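Local coordinates for shikimate dehydrogenase-like protein HI_0607 (Haemophilus influenzae, PDB 1NPY) that catalyses, in vitro and weakly, the NADP(+)-dependent oxidation of shikimate to 3-dehydroshikimate, although shikimate may not be its biological substrate, at residues 209-214 with 220-225; 22-27 with 35-40; 98-103 with 247-252. All coordinates share one frame; numbering follows the deposited sequence.

Contact 1: residues 209-214 with 220-225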
loop_
_atom_site.group_PDB
_atom_site.type_symbol
_atom_site.label_atom_id
_atom_site.label_comp_id
_atom_site.label_asym_id
_atom_site.label_seq_id
_atom_site.Cartn_x
_atom_site.Cartn_y
_atom_site.Cartn_z
ATOM N N ALA A 209 -15.869 5.424 -4.037
ATOM C CA ALA A 209 -14.866 6.353 -3.516
ATOM C C ALA A 209 -13.773 5.573 -2.791
ATOM O O ALA A 209 -14.069 4.906 -1.808
ATOM C CB ALA A 209 -15.518 7.350 -2.569
ATOM N N PHE A 210 -12.545 5.597 -3.307
ATOM C CA PHE A 210 -11.419 4.830 -2.786
ATOM C C PHE A 210 -10.343 5.828 -2.359
ATOM O O PHE A 210 -9.799 6.581 -3.175
ATOM C CB PHE A 210 -10.953 3.873 -3.878
ATOM C CG PHE A 210 -9.804 2.942 -3.532
ATOM C CD1 PHE A 210 -9.356 2.085 -4.525
ATOM C CD2 PHE A 210 -9.185 2.911 -2.303
ATOM C CE1 PHE A 210 -8.305 1.211 -4.282
ATOM C CE2 PHE A 210 -8.140 2.050 -2.053
ATOM C CZ PHE A 210 -7.692 1.203 -3.049
ATOM N N ASP A 211 -10.153 5.953 -1.054
ATOM C CA ASP A 211 -9.210 6.937 -0.525
ATOM C C ASP A 211 -8.093 6.119 0.093
ATOM O O ASP A 211 -8.296 5.386 1.066
ATOM C CB ASP A 211 -9.861 7.814 0.539
ATOM C CG ASP A 211 -9.102 9.095 0.816
ATOM O OD1 ASP A 211 -7.898 9.198 0.482
ATOM O OD2 ASP A 211 -9.670 10.057 1.385
ATOM N N VAL A 212 -6.886 6.331 -0.408
ATOM C CA VAL A 212 -5.722 5.658 0.144
ATOM C C VAL A 212 -5.247 6.290 1.449
ATOM O O VAL A 212 -4.527 5.676 2.232
ATOM C CB VAL A 212 -4.613 5.549 -0.914
ATOM C CG1 VAL A 212 -3.433 4.782 -0.373
ATOM C CG2 VAL A 212 -5.121 4.820 -2.148
ATOM N N VAL A 213 -5.699 7.499 1.767
ATOM C CA VAL A 213 -5.415 8.077 3.080
ATOM C C VAL A 213 -6.037 7.197 4.162
ATOM O O VAL A 213 -7.200 6.808 4.059
ATOM C CB VAL A 213 -6.002 9.495 3.223
ATOM C CG1 VAL A 213 -5.880 9.948 4.657
ATOM C CG2 VAL A 213 -5.297 10.437 2.278
ATOM N N ALA A 214 -5.241 6.859 5.169
ATOM C CA ALA A 214 -5.647 5.910 6.202
ATOM C C ALA A 214 -5.974 6.544 7.549
ATOM O O ALA A 214 -6.713 5.936 8.315
ATOM C CB ALA A 214 -4.584 4.845 6.366
ATOM N N PRO A 220 -12.831 13.954 4.479
ATOM C CA PRO A 220 -13.999 14.616 3.898
ATOM C C PRO A 220 -14.558 13.921 2.657
ATOM O O PRO A 220 -15.776 13.809 2.503
ATOM C CB PRO A 220 -13.507 16.049 3.649
ATOM C CG PRO A 220 -12.460 16.233 4.660
ATOM C CD PRO A 220 -11.710 14.901 4.619
ATOM N N PHE A 221 -13.673 13.390 1.827
ATOM C CA PHE A 221 -14.031 12.624 0.631
ATOM C C PHE A 221 -14.858 11.382 0.993
ATOM O O PHE A 221 -15.957 11.193 0.456
ATOM C CB PHE A 221 -12.721 12.247 -0.053
ATOM C CG PHE A 221 -12.827 11.290 -1.221
ATOM C CD1 PHE A 221 -13.815 11.366 -2.185
ATOM C CD2 PHE A 221 -11.813 10.371 -1.404
ATOM C CE1 PHE A 221 -13.850 10.498 -3.279
ATOM C CE2 PHE A 221 -11.834 9.503 -2.495
ATOM C CZ PHE A 221 -12.825 9.570 -3.441
ATOM N N ILE A 222 -14.331 10.561 1.895
ATOM C CA ILE A 222 -15.015 9.328 2.315
ATOM C C ILE A 222 -16.329 9.636 3.009
ATOM O O ILE A 222 -17.351 8.998 2.750
ATOM C CB ILE A 222 -14.109 8.451 3.199
ATOM C CG1 ILE A 222 -12.937 7.897 2.390
ATOM C CG2 ILE A 222 -14.840 7.345 3.950
ATOM C CD1 ILE A 222 -13.354 6.845 1.345
ATOM N N ARG A 223 -16.316 10.602 3.918
ATOM C CA ARG A 223 -17.526 10.970 4.646
ATOM C C ARG A 223 -18.643 11.422 3.717
ATOM O O ARG A 223 -19.795 11.002 3.882
ATOM C CB ARG A 223 -17.233 12.120 5.615
ATOM C CG ARG A 223 -16.735 11.741 6.990
ATOM C CD ARG A 223 -17.517 12.478 8.092
ATOM N NE ARG A 223 -17.386 11.883 9.421
ATOM C CZ ARG A 223 -16.295 12.029 10.149
ATOM N NH1 ARG A 223 -15.301 12.752 9.658
ATOM N NH2 ARG A 223 -16.182 11.489 11.348
ATOM N N TYR A 224 -18.319 12.283 2.752
ATOM C CA TYR A 224 -19.314 12.717 1.774
ATOM C C TYR A 224 -19.811 11.567 0.903
ATOM O O TYR A 224 -21.013 11.419 0.705
ATOM C CB TYR A 224 -18.826 13.898 0.931
ATOM C CG TYR A 224 -19.920 14.439 0.043
ATOM C CD1 TYR A 224 -20.913 15.265 0.557
ATOM C CD2 TYR A 224 -19.995 14.101 -1.299
ATOM C CE1 TYR A 224 -21.960 15.700 -0.221
ATOM C CE2 TYR A 224 -21.026 14.559 -2.101
ATOM C CZ TYR A 224 -22.001 15.374 -1.561
ATOM O OH TYR A 224 -23.024 15.850 -2.348
ATOM N N ALA A 225 -18.914 10.686 0.463
ATOM C CA ALA A 225 -19.348 9.508 -0.287
ATOM C C ALA A 225 -20.349 8.670 0.518
ATOM O O ALA A 225 -21.328 8.143 -0.023
ATOM C CB ALA A 225 -18.138 8.674 -0.657
#
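Strand 209-211 and helix 220-225 run nearly antiparallel, their axes 157° apart and 8.5 Å at closest approach, with A209 and A225 bringing the two backbones nearest, 6.4 Å between CA atoms. At that point the methyls meet directly, A209 CB lying 3.5 Å from A225 CB, a spacing possible because both residues are small and point at each other. The same A209 CB also touches F221 CZ at 3.6 Å, approaching the ring obliquely. F221 has CG anti to its backbone N (chi1 172°), which carries the ring from the helix down to the strand and turns its rim on the polar atoms there: CE2 comes to 3.6 Å from F210 O, and CD2 to 3.5 Å from D211 OD2, both oxygens sitting at the ring edge near its plane. The D211 and F221 side chains run alongside in opposite senses, the carboxylate plane turned 56° from the ring. I222 CG1 packs 3.6 Å from D211 CB, and I222 CD1 also touches that carbon.

The carboxylate of D211 is buried but well supplied with donors. OD1 accepts V213 N at 3.1 Å, closing an Asx turn just after the strand, and is also bonded to N181 ND2; OD2 pairs with T219 OG1. The loop leading into the helix is thus tied to the strand end. Helix 200-205 covers F221 and A225 through I203. Strand 208-211, helix 220-227 and strand 231-233 form a beta-alpha-beta unit of the six-stranded parallel sheet, the Rossmann-type nucleotide-binding domain of the shikimate dehydrogenase family.

Contact 2: residues 22-27 with 35-40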
loop_
_atom_site.group_PDB
_atom_site.type_symbol
_atom_site.label_atom_id
_atom_site.label_comp_id
_atom_site.label_asym_id
_atom_site.label_seq_id
_atom_site.Cartn_x
_atom_site.Cartn_y
_atom_site.Cartn_z
ATOM N N THR A 22 3.831 -3.762 16.483
ATOM C CA THR A 22 2.664 -4.122 17.289
ATOM C C THR A 22 1.827 -5.248 16.677
ATOM O O THR A 22 1.537 -6.270 17.300
ATOM C CB THR A 22 1.824 -2.853 17.515
ATOM O OG1 THR A 22 2.624 -1.891 18.213
ATOM C CG2 THR A 22 0.669 -3.122 18.458
ATOM N N PHE A 23 1.544 -5.072 15.393
ATOM C CA PHE A 23 0.651 -5.925 14.599
ATOM C C PHE A 23 1.245 -7.307 14.415
ATOM O O PHE A 23 0.582 -8.307 14.684
ATOM C CB PHE A 23 0.456 -5.257 13.236
ATOM C CG PHE A 23 -0.491 -5.940 12.303
ATOM C CD1 PHE A 23 -1.854 -5.715 12.399
ATOM C CD2 PHE A 23 -0.040 -6.753 11.277
ATOM C CE1 PHE A 23 -2.744 -6.327 11.501
ATOM C CE2 PHE A 23 -0.923 -7.328 10.376
ATOM C CZ PHE A 23 -2.289 -7.147 10.522
ATOM N N HIS A 24 2.482 -7.383 13.922
ATOM C CA HIS A 24 3.050 -8.709 13.666
ATOM C C HIS A 24 3.283 -9.536 14.943
ATOM O O HIS A 24 3.002 -10.742 15.012
ATOM C CB HIS A 24 4.346 -8.592 12.850
ATOM C CG HIS A 24 4.146 -8.219 11.416
ATOM N ND1 HIS A 24 4.116 -6.911 10.978
ATOM C CD2 HIS A 24 4.084 -8.986 10.305
ATOM C CE1 HIS A 24 3.945 -6.894 9.667
ATOM N NE2 HIS A 24 3.942 -8.144 9.232
ATOM N N ASN A 25 3.801 -8.902 15.990
ATOM C CA ASN A 25 4.042 -9.593 17.241
ATOM C C ASN A 25 2.758 -10.110 17.891
ATOM O O ASN A 25 2.718 -11.236 18.393
ATOM C CB ASN A 25 4.858 -8.756 18.235
ATOM C CG ASN A 25 6.334 -8.637 17.841
ATOM O OD1 ASN A 25 6.855 -7.520 17.711
ATOM N ND2 ASN A 25 7.000 -9.761 17.628
ATOM N N TYR A 26 1.683 -9.341 17.794
ATOM C CA TYR A 26 0.391 -9.840 18.248
ATOM C C TYR A 26 -0.023 -11.125 17.537
ATOM O O TYR A 26 -0.450 -12.098 18.178
ATOM C CB TYR A 26 -0.658 -8.760 18.043
ATOM C CG TYR A 26 -2.046 -9.110 18.539
ATOM C CD1 TYR A 26 -2.423 -8.914 19.863
ATOM C CD2 TYR A 26 -2.984 -9.630 17.661
ATOM C CE1 TYR A 26 -3.718 -9.230 20.310
ATOM C CE2 TYR A 26 -4.273 -9.943 18.093
ATOM C CZ TYR A 26 -4.627 -9.738 19.407
ATOM O OH TYR A 26 -5.920 -10.053 19.810
ATOM N N LEU A 27 0.095 -11.105 16.214
ATOM C CA LEU A 27 -0.270 -12.294 15.441
ATOM C C LEU A 27 0.662 -13.466 15.697
ATOM O O LEU A 27 0.176 -14.601 15.736
ATOM C CB LEU A 27 -0.350 -11.966 13.952
ATOM C CG LEU A 27 -1.495 -11.032 13.553
ATOM C CD1 LEU A 27 -1.332 -10.434 12.172
ATOM C CD2 LEU A 27 -2.833 -11.744 13.724
ATOM N N PHE A 35 8.486 -16.476 16.244
ATOM C CA PHE A 35 8.890 -15.326 15.438
ATOM C C PHE A 35 8.790 -14.113 16.363
ATOM O O PHE A 35 7.942 -14.079 17.267
ATOM C CB PHE A 35 7.922 -15.068 14.288
ATOM C CG PHE A 35 8.179 -15.835 13.011
ATOM C CD1 PHE A 35 7.992 -17.210 12.937
ATOM C CD2 PHE A 35 8.517 -15.159 11.847
ATOM C CE1 PHE A 35 8.195 -17.893 11.758
ATOM C CE2 PHE A 35 8.712 -15.820 10.672
ATOM C CZ PHE A 35 8.567 -17.199 10.625
ATOM N N ILE A 36 9.642 -13.121 16.113
ATOM C CA ILE A 36 9.536 -11.763 16.646
ATOM C C ILE A 36 9.734 -10.746 15.536
ATOM O O ILE A 36 10.353 -11.029 14.500
ATOM C CB ILE A 36 10.555 -11.485 17.756
ATOM C CG1 ILE A 36 11.982 -11.755 17.278
ATOM C CG2 ILE A 36 10.197 -12.263 18.991
ATOM C CD1 ILE A 36 13.091 -11.182 18.173
ATOM N N TYR A 37 9.152 -9.561 15.712
ATOM C CA TYR A 37 9.250 -8.501 14.730
ATOM C C TYR A 37 9.803 -7.233 15.398
ATOM O O TYR A 37 9.418 -6.918 16.528
ATOM C CB TYR A 37 7.867 -8.138 14.192
ATOM C CG TYR A 37 7.848 -7.311 12.919
ATOM C CD1 TYR A 37 7.652 -7.924 11.678
ATOM C CD2 TYR A 37 8.007 -5.924 12.925
ATOM C CE1 TYR A 37 7.598 -7.207 10.505
ATOM C CE2 TYR A 37 7.927 -5.190 11.751
ATOM C CZ TYR A 37 7.695 -5.832 10.541
ATOM O OH TYR A 37 7.590 -5.163 9.347
ATOM N N LYS A 38 10.706 -6.543 14.716
ATOM C CA LYS A 38 11.112 -5.209 15.166
ATOM C C LYS A 38 11.423 -4.277 14.007
ATOM O O LYS A 38 11.996 -4.689 12.998
ATOM C CB LYS A 38 12.342 -5.302 16.070
ATOM C CG LYS A 38 12.534 -4.056 16.916
ATOM C CD LYS A 38 13.827 -4.108 17.711
ATOM C CE LYS A 38 14.910 -3.269 17.052
ATOM N NZ LYS A 38 14.626 -1.795 17.100
ATOM N N ALA A 39 11.035 -3.009 14.141
ATOM C CA ALA A 39 11.450 -1.969 13.216
ATOM C C ALA A 39 12.874 -1.497 13.501
ATOM O O ALA A 39 13.293 -1.295 14.648
ATOM C CB ALA A 39 10.483 -0.793 13.308
ATOM N N PHE A 40 13.588 -1.267 12.407
ATOM C CA PHE A 40 14.953 -0.762 12.443
ATOM C C PHE A 40 15.080 0.431 11.511
ATOM O O PHE A 40 14.208 0.720 10.692
ATOM C CB PHE A 40 15.951 -1.835 12.004
ATOM C CG PHE A 40 16.104 -3.017 12.925
ATOM C CD1 PHE A 40 17.224 -3.164 13.726
ATOM C CD2 PHE A 40 15.209 -4.069 12.884
ATOM C CE1 PHE A 40 17.400 -4.283 14.518
ATOM C CE2 PHE A 40 15.388 -5.194 13.667
ATOM C CZ PHE A 40 16.494 -5.312 14.488
#
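Y37, N25 and H24 account for nearly all of the 224 Å² buried between helix 22-27 and strand 35-40, whose directions differ by 174° with axes 7.3 Å apart. Y37 gives the largest share. Its ring and the imidazole of H24 form an offset stack, with planes only 7° apart and centroids separated by 4.2 Å. The overlap is unequal: Y37 CE1 sits over the centre of the imidazole, whereas H24 ND1, 3.5 Å from Y37 CE1, lies toward the rim of the phenol ring. Both side chains leave their backbones toward the partner, Y37 with CG anti to the backbone N and H24 with CG anti to the carbonyl carbon (chi1 -73°), and H24 CB continues the contact onto Y37 CD1 at 3.6 Å. The opposite imidazole face is covered near its rim by F23 CD2. H24 ND1 is hydrogen-bonded to G20 O one helical turn earlier, which would restrain the ring's rotation and keep its face against the tyrosine.

N25 stands where the backbones come closest, its CA 5.9 Å from Y37 CA. Its side-chain amide reaches across to the edge of the strand, lying against the main chain of I36 and Y37, where it also comes near I36 CB.

Along its other edge the strand pairs with strand 7-12, as the backbone bonds of I36 and K38 with C9 attest. Strand 7-12, helix 19-31 and strand 35-40 make a beta-alpha-beta unit, with 35-40 outermost within this chain in the mixed sheet of the shikimate dehydrogenase substrate-binding domain.

Contact 3: residues 98-103 with 247-252; sequences RAYNTD and FELYTH
One face of the Y100 ring receives L249: CD1 stands over it as a CH-pi contact, 4.2 Å from the ring centroid and 19° off the normal, displaced toward the rim. The methyl is closest to the base of the ring, with CD1 4.0 Å from Y100 CG, while the second branch, CD2, meets the far end at Y100 CZ, also 4.0 Å. The isobutyl group therefore spans the ring lengthwise. H78 supplies a further aromatic neighbour to Y100, its ring plane inclined by about 30°.

L249 CD1 also meets T102 CG2 at 4.2 Å, the two side chains reaching tip to tip. With chi1 at 60°, T102 OG1 sits between the backbone N and the carbonyl carbon, and CG2 is anti to the carbonyl carbon, facing L249; OG1 is hydrogen-bonded to Q242 O on helix 235-251, a second link to that helix. Here a strand ends and a helix begins: N101 occupies the N-cap position of helix 102-113, its OD1 accepting Y104 N, and D103 in the first turn is the inferred substrate-binding aspartate. Helix 235-251 thus packs on the strand-to-helix junction of the substrate-binding domain, although it follows the parallel sheet in sequence. L249 and Y100 both touch V91 of the neighbouring strand 89-93.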
loop_
_atom_site.group_PDB
_atom_site.type_symbol
_atom_site.label_atom_id
_atom_site.label_comp_id
_atom_site.label_asym_id
_atom_site.label_seq_id
_atom_site.Cartn_x
_atom_site.Cartn_y
_atom_site.Cartn_z
ATOM N N ARG A 98 14.163 -12.580 -2.079
ATOM C CA ARG A 98 13.097 -12.385 -3.047
ATOM C C ARG A 98 12.302 -11.141 -2.632
ATOM O O ARG A 98 12.080 -10.892 -1.440
ATOM C CB ARG A 98 12.167 -13.595 -3.121
ATOM C CG ARG A 98 12.820 -14.927 -3.471
ATOM C CD ARG A 98 11.803 -16.026 -3.768
ATOM N NE ARG A 98 12.381 -17.147 -4.521
ATOM C CZ ARG A 98 12.864 -18.269 -4.002
ATOM N NH1 ARG A 98 12.865 -18.463 -2.699
ATOM N NH2 ARG A 98 13.343 -19.234 -4.785
ATOM N N ALA A 99 11.993 -10.323 -3.627
ATOM C CA ALA A 99 11.423 -8.991 -3.431
ATOM C C ALA A 99 10.009 -8.949 -3.988
ATOM O O ALA A 99 9.807 -9.365 -5.124
ATOM C CB ALA A 99 12.265 -7.959 -4.167
ATOM N N TYR A 100 9.098 -8.322 -3.239
ATOM C CA TYR A 100 7.690 -8.159 -3.595
ATOM C C TYR A 100 7.223 -6.736 -3.288
ATOM O O TYR A 100 7.902 -5.953 -2.634
ATOM C CB TYR A 100 6.812 -9.100 -2.754
ATOM C CG TYR A 100 7.187 -10.559 -2.871
ATOM C CD1 TYR A 100 6.539 -11.408 -3.765
ATOM C CD2 TYR A 100 8.218 -11.084 -2.103
ATOM C CE1 TYR A 100 6.932 -12.743 -3.866
ATOM C CE2 TYR A 100 8.591 -12.423 -2.179
ATOM C CZ TYR A 100 7.936 -13.246 -3.058
ATOM O OH TYR A 100 8.333 -14.567 -3.161
ATOM N N ASN A 101 6.067 -6.393 -3.840
ATOM C CA ASN A 101 5.409 -5.161 -3.437
ATOM C C ASN A 101 3.977 -5.465 -3.022
ATOM O O ASN A 101 3.096 -5.578 -3.861
ATOM C CB ASN A 101 5.507 -4.055 -4.474
ATOM C CG ASN A 101 5.089 -2.730 -3.883
ATOM O OD1 ASN A 101 3.980 -2.638 -3.386
ATOM N ND2 ASN A 101 5.997 -1.760 -3.833
ATOM N N THR A 102 3.757 -5.535 -1.713
ATOM C CA THR A 102 2.439 -5.859 -1.184
ATOM C C THR A 102 1.455 -4.696 -1.190
ATOM O O THR A 102 0.260 -4.925 -1.037
ATOM C CB THR A 102 2.467 -6.490 0.205
ATOM O OG1 THR A 102 3.084 -5.607 1.144
ATOM C CG2 THR A 102 3.220 -7.792 0.235
ATOM N N ASP A 103 1.909 -3.466 -1.401
ATOM C CA ASP A 103 0.953 -2.412 -1.696
ATOM C C ASP A 103 0.233 -2.679 -3.023
ATOM O O ASP A 103 -0.993 -2.593 -3.091
ATOM C CB ASP A 103 1.652 -1.068 -1.760
ATOM C CG ASP A 103 2.016 -0.539 -0.394
ATOM O OD1 ASP A 103 1.305 -0.775 0.617
ATOM O OD2 ASP A 103 2.998 0.223 -0.307
ATOM N N PHE A 247 2.944 -10.833 6.193
ATOM C CA PHE A 247 2.932 -11.834 7.254
ATOM C C PHE A 247 2.867 -13.237 6.665
ATOM O O PHE A 247 3.598 -14.160 7.086
ATOM C CB PHE A 247 1.751 -11.570 8.177
ATOM C CG PHE A 247 1.697 -12.479 9.354
ATOM C CD1 PHE A 247 2.139 -12.034 10.594
ATOM C CD2 PHE A 247 1.162 -13.760 9.261
ATOM C CE1 PHE A 247 2.101 -12.845 11.697
ATOM C CE2 PHE A 247 1.137 -14.582 10.391
ATOM C CZ PHE A 247 1.557 -14.122 11.602
ATOM N N GLU A 248 2.018 -13.380 5.650
ATOM C CA GLU A 248 1.824 -14.667 4.990
ATOM C C GLU A 248 3.081 -15.073 4.213
ATOM O O GLU A 248 3.485 -16.233 4.214
ATOM C CB GLU A 248 0.606 -14.657 4.064
ATOM C CG GLU A 248 0.268 -16.042 3.523
ATOM C CD GLU A 248 -0.955 -16.014 2.622
ATOM O OE1 GLU A 248 -1.202 -16.958 1.831
ATOM O OE2 GLU A 248 -1.699 -15.018 2.725
ATOM N N LEU A 249 3.749 -14.118 3.588
ATOM C CA LEU A 249 5.001 -14.427 2.912
ATOM C C LEU A 249 6.061 -14.936 3.895
ATOM O O LEU A 249 6.824 -15.855 3.601
ATOM C CB LEU A 249 5.496 -13.214 2.146
ATOM C CG LEU A 249 4.770 -12.960 0.832
ATOM C CD1 LEU A 249 5.030 -11.555 0.316
ATOM C CD2 LEU A 249 5.125 -13.964 -0.253
ATOM N N TYR A 250 6.140 -14.303 5.054
ATOM C CA TYR A 250 7.213 -14.656 5.988
ATOM C C TYR A 250 6.950 -15.983 6.704
ATOM O O TYR A 250 7.894 -16.734 6.940
ATOM C CB TYR A 250 7.417 -13.596 7.058
ATOM C CG TYR A 250 7.650 -12.165 6.594
ATOM C CD1 TYR A 250 8.227 -11.858 5.373
ATOM C CD2 TYR A 250 7.302 -11.117 7.419
ATOM C CE1 TYR A 250 8.402 -10.532 4.982
ATOM C CE2 TYR A 250 7.454 -9.790 7.040
ATOM C CZ TYR A 250 8.041 -9.513 5.823
ATOM O OH TYR A 250 8.177 -8.200 5.451
ATOM N N THR A 251 5.701 -16.232 7.105
ATOM C CA THR A 251 5.378 -17.331 8.026
ATOM C C THR A 251 4.714 -18.547 7.366
ATOM O O THR A 251 4.541 -19.582 8.007
ATOM C CB THR A 251 4.374 -16.905 9.075
ATOM O OG1 THR A 251 3.139 -16.573 8.415
ATOM C CG2 THR A 251 4.825 -15.660 9.836
ATOM N N HIS A 252 4.217 -18.345 6.158
ATOM C CA HIS A 252 3.390 -19.317 5.434
ATOM C C HIS A 252 2.034 -19.606 6.063
ATOM O O HIS A 252 1.409 -20.636 5.798
ATOM C CB HIS A 252 4.135 -20.630 5.196
ATOM C CG HIS A 252 5.324 -20.455 4.307
ATOM N ND1 HIS A 252 6.589 -20.860 4.668
ATOM C CD2 HIS A 252 5.446 -19.818 3.121
ATOM C CE1 HIS A 252 7.429 -20.541 3.702
ATOM N NE2 HIS A 252 6.766 -19.904 2.755
#

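Contacts 2 and 3 meet directly: F247 CE1 lies 3.4 Å from L27 CB and F247 CD1 3.6 Å from H24 CD2, so helix 235-251 packs against helix 19-31 as well as the 98-103 junction. Both contacts reach the mixed sheet, and their centres are about 14 Å apart. Contact 1 belongs to the parallel sheet, its centre about 27 Å from that of contact 3, on opposite sides of the chain's centre, yet lies in the sequence loop that contact 3 closes. T102's side chain is about 9 Å from those of K67, the inferred proton donor/acceptor, and M130, an NADP(+)-binding residue by similarity; F210's is about 7 Å from M130's.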